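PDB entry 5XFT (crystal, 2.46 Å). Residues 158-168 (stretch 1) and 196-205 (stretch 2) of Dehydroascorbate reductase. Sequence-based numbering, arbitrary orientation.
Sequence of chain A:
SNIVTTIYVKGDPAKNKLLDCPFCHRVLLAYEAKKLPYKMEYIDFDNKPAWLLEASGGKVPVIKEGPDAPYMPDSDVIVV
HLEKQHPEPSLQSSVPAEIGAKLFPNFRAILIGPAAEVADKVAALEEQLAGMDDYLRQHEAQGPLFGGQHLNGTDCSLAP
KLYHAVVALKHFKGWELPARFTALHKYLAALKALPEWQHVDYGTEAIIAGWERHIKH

Stretch 1 158-168: LAPKLYHAVVA
Stretch 2 196-205: EWQHVDYGTE

This is a helix-against-turn contact built around one tyrosine, Tyr163, whose ring is packed by aromatics and whose hydroxyl is tied to an aspartate in the turn; the stretches bury 446 Å², summed over both sides. Tyr163 has the largest covered area, and it and Trp197 are buried. Stretch 1 is helical throughout, with i to i+4 bonds such as Tyr163 N to Ala159 O (2.9 Å) and a kink at Pro160, whose nitrogen has no hydrogen to give the preceding turn. The first helix of stretch 2, which includes Trp197 and Gln198, gives way to a loop that carries Asp201 and Tyr202; a second helix starts at Thr204, with Gly203 (phi/psi 99/165) as N-cap residue. Ala159 CA lies 9.5 Å from Trp197 CA, while Val167 CA and Thr204 CA approach to 6.4 Å, so the chains run in the same general sense and draw together along the helix.

The wide end is filled by Trp197 (chi1 t, chi2 -86°). Its CZ3 meets CB of Ala159 at 3.7 Å, a small side chain that keeps the helix surface low where the large indole lies. Its edge addresses a face of Tyr163: Trp197 CZ2 to Tyr163 CD2 is 3.6 Å, with ring planes at 60°. The CA-to-CB bond of Tyr163 points toward stretch 2; with chi1 t and chi2 21°, its OH donates to Asp201 OD1 at 2.9 Å. Asp201, t at chi1, also accepts from its own stretch: OD1 takes Gly203 N at 2.9 Å, so one carboxylate oxygen both braces the turn and anchors the tyrosine. At Gly203 a CB would jam against the preceding carbonyl, a backbone reason for glycine.

Tyr202, with chi1 off-rotamer at 34°, lies obliquely beside Tyr163, its CE1 3.9 Å from Tyr163 CE2. His164 is m at chi1 (-80°), and its NE2 gives a weak hydrogen bond to Tyr202 OH at 3.1 Å. At the narrow end, Val167 (t) sets CG1 3.6 Å from Thr204 CB, small branched side chains suiting the close backbones.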

# COMPACT_ATOMS: atom_id res chain seq x y z
N LEU A 158 -5.12 0.48 -2.07
CA LEU A 158 -5.85 -0.48 -1.25
C LEU A 158 -5.19 -1.84 -1.17
O LEU A 158 -5.33 -2.52 -0.15
CB LEU A 158 -7.27 -0.66 -1.80
CG LEU A 158 -8.29 0.43 -1.52
CD1 LEU A 158 -9.66 -0.03 -1.97
CD2 LEU A 158 -8.31 0.79 -0.04
N ALA A 159 -4.49 -2.26 -2.22
CA ALA A 159 -3.86 -3.57 -2.18
C ALA A 159 -2.82 -3.71 -1.06
O ALA A 159 -2.82 -4.76 -0.40
CB ALA A 159 -3.24 -3.88 -3.55
N PRO A 160 -1.95 -2.73 -0.78
CA PRO A 160 -1.08 -2.87 0.39
C PRO A 160 -1.84 -2.95 1.70
O PRO A 160 -1.49 -3.77 2.57
CB PRO A 160 -0.19 -1.62 0.32
CG PRO A 160 -0.19 -1.25 -1.12
CD PRO A 160 -1.58 -1.55 -1.59
N LYS A 161 -2.87 -2.12 1.89
CA LYS A 161 -3.66 -2.19 3.11
C LYS A 161 -4.32 -3.55 3.28
O LYS A 161 -4.34 -4.12 4.38
CB LYS A 161 -4.71 -1.08 3.13
CG LYS A 161 -4.13 0.30 2.91
CD LYS A 161 -5.18 1.39 3.03
CE LYS A 161 -4.60 2.74 2.63
NZ LYS A 161 -5.59 3.85 2.81
N LEU A 162 -4.86 -4.11 2.19
CA LEU A 162 -5.47 -5.44 2.27
C LEU A 162 -4.42 -6.50 2.57
O LEU A 162 -4.69 -7.45 3.33
CB LEU A 162 -6.20 -5.75 0.97
CG LEU A 162 -6.92 -7.09 0.86
CD1 LEU A 162 -8.11 -7.15 1.80
CD2 LEU A 162 -7.34 -7.34 -0.57
N TYR A 163 -3.23 -6.37 1.98
CA TYR A 163 -2.13 -7.28 2.27
C TYR A 163 -1.83 -7.31 3.76
O TYR A 163 -1.81 -8.38 4.39
CB TYR A 163 -0.90 -6.82 1.48
CG TYR A 163 0.25 -7.80 1.37
CD1 TYR A 163 0.05 -9.16 1.57
CD2 TYR A 163 1.53 -7.35 1.09
CE1 TYR A 163 1.11 -10.04 1.47
CE2 TYR A 163 2.58 -8.23 0.98
CZ TYR A 163 2.37 -9.57 1.17
OH TYR A 163 3.44 -10.43 1.07
N HIS A 164 -1.61 -6.13 4.34
CA HIS A 164 -1.40 -6.03 5.78
C HIS A 164 -2.57 -6.62 6.56
O HIS A 164 -2.36 -7.30 7.57
CB HIS A 164 -1.19 -4.57 6.18
CG HIS A 164 0.19 -4.07 5.93
ND1 HIS A 164 1.02 -3.65 6.95
CD2 HIS A 164 0.89 -3.92 4.78
CE1 HIS A 164 2.18 -3.26 6.44
NE2 HIS A 164 2.12 -3.41 5.13
N ALA A 165 -3.79 -6.39 6.10
CA ALA A 165 -4.97 -6.85 6.83
C ALA A 165 -5.00 -8.37 6.92
O ALA A 165 -5.09 -8.94 8.01
CB ALA A 165 -6.25 -6.31 6.19
N VAL A 166 -4.91 -9.05 5.78
CA VAL A 166 -5.02 -10.51 5.81
C VAL A 166 -3.83 -11.13 6.53
O VAL A 166 -4.00 -12.01 7.39
CB VAL A 166 -5.23 -11.09 4.39
CG1 VAL A 166 -6.47 -10.49 3.75
CG2 VAL A 166 -4.02 -10.85 3.50
N VAL A 167 -2.61 -10.65 6.24
CA VAL A 167 -1.43 -11.26 6.84
C VAL A 167 -1.42 -11.05 8.35
O VAL A 167 -1.35 -12.00 9.14
CB VAL A 167 -0.15 -10.71 6.19
CG1 VAL A 167 1.08 -11.15 6.98
CG2 VAL A 167 -0.04 -11.18 4.74
N ALA A 168 -1.50 -9.78 8.77
CA ALA A 168 -1.38 -9.46 10.18
C ALA A 168 -2.54 -10.03 10.98
O ALA A 168 -2.34 -10.55 12.08
CB ALA A 168 -1.30 -7.95 10.36
N GLU A 196 4.50 -6.38 -11.46
CA GLU A 196 4.60 -5.12 -10.72
C GLU A 196 4.52 -5.36 -9.22
O GLU A 196 5.27 -4.75 -8.45
CB GLU A 196 3.49 -4.16 -11.16
CG GLU A 196 3.63 -3.61 -12.57
CD GLU A 196 2.90 -4.44 -13.61
OE1 GLU A 196 3.12 -5.68 -13.67
OE2 GLU A 196 2.08 -3.86 -14.36
N TRP A 197 3.62 -6.25 -8.80
CA TRP A 197 3.52 -6.62 -7.39
C TRP A 197 4.75 -7.40 -6.94
O TRP A 197 5.28 -7.17 -5.85
CB TRP A 197 2.25 -7.42 -7.16
CG TRP A 197 2.05 -7.92 -5.76
CD1 TRP A 197 2.54 -9.08 -5.23
CD2 TRP A 197 1.30 -7.29 -4.72
NE1 TRP A 197 2.14 -9.21 -3.92
CE2 TRP A 197 1.38 -8.11 -3.58
CE3 TRP A 197 0.58 -6.10 -4.64
CZ2 TRP A 197 0.76 -7.79 -2.38
CZ3 TRP A 197 -0.04 -5.78 -3.44
CH2 TRP A 197 0.06 -6.62 -2.33
N GLN A 198 5.22 -8.33 -7.78
CA GLN A 198 6.36 -9.16 -7.42
C GLN A 198 7.62 -8.33 -7.23
O GLN A 198 8.49 -8.70 -6.44
CB GLN A 198 6.61 -10.22 -8.50
CG GLN A 198 5.54 -11.28 -8.60
CD GLN A 198 5.76 -12.22 -9.76
OE1 GLN A 198 6.73 -12.08 -10.52
NE2 GLN A 198 4.87 -13.19 -9.91
N HIS A 199 7.74 -7.21 -7.95
CA HIS A 199 8.97 -6.44 -7.87
C HIS A 199 9.17 -5.81 -6.50
O HIS A 199 10.30 -5.60 -6.07
CB HIS A 199 8.99 -5.37 -8.96
CG HIS A 199 9.09 -5.94 -10.34
ND1 HIS A 199 9.28 -7.28 -10.58
CD2 HIS A 199 9.03 -5.35 -11.56
CE1 HIS A 199 9.33 -7.49 -11.89
NE2 HIS A 199 9.18 -6.34 -12.50
N VAL A 200 8.08 -5.53 -5.79
CA VAL A 200 8.16 -4.74 -4.57
C VAL A 200 7.42 -5.44 -3.43
O VAL A 200 6.90 -4.79 -2.52
CB VAL A 200 7.62 -3.32 -4.80
CG1 VAL A 200 8.55 -2.55 -5.74
CG2 VAL A 200 6.21 -3.37 -5.39
N ASP A 201 7.37 -6.77 -3.47
CA ASP A 201 6.78 -7.56 -2.39
C ASP A 201 7.80 -7.71 -1.27
O ASP A 201 8.83 -8.37 -1.44
CB ASP A 201 6.32 -8.92 -2.90
CG ASP A 201 5.46 -9.67 -1.89
OD1 ASP A 201 5.51 -9.36 -0.68
OD2 ASP A 201 4.73 -10.60 -2.31
N TYR A 202 7.53 -7.09 -0.11
CA TYR A 202 8.43 -7.18 1.03
C TYR A 202 8.23 -8.46 1.85
O TYR A 202 9.14 -8.83 2.60
CB TYR A 202 8.27 -5.95 1.93
CG TYR A 202 6.86 -5.41 1.99
CD1 TYR A 202 5.92 -5.95 2.85
CD2 TYR A 202 6.47 -4.34 1.18
CE1 TYR A 202 4.63 -5.46 2.91
CE2 TYR A 202 5.19 -3.84 1.24
CZ TYR A 202 4.27 -4.40 2.10
OH TYR A 202 2.98 -3.91 2.16
N GLY A 203 7.09 -9.12 1.72
CA GLY A 203 6.90 -10.40 2.38
C GLY A 203 6.13 -10.29 3.69
O GLY A 203 5.98 -9.21 4.27
N THR A 204 5.64 -11.44 4.16
CA THR A 204 4.73 -11.45 5.31
C THR A 204 5.46 -11.25 6.63
O THR A 204 4.89 -10.66 7.56
CB THR A 204 3.92 -12.75 5.35
OG1 THR A 204 4.77 -13.84 5.73
CG2 THR A 204 3.29 -13.05 3.99
N GLU A 205 6.70 -11.71 6.75
CA GLU A 205 7.43 -11.49 7.99
C GLU A 205 7.73 -10.01 8.18
O GLU A 205 7.74 -9.52 9.31
CB GLU A 205 8.74 -12.28 8.04
CG GLU A 205 8.68 -13.71 7.52
CD GLU A 205 8.54 -13.78 6.01
OE1 GLU A 205 7.51 -14.32 5.55
OE2 GLU A 205 9.44 -13.31 5.28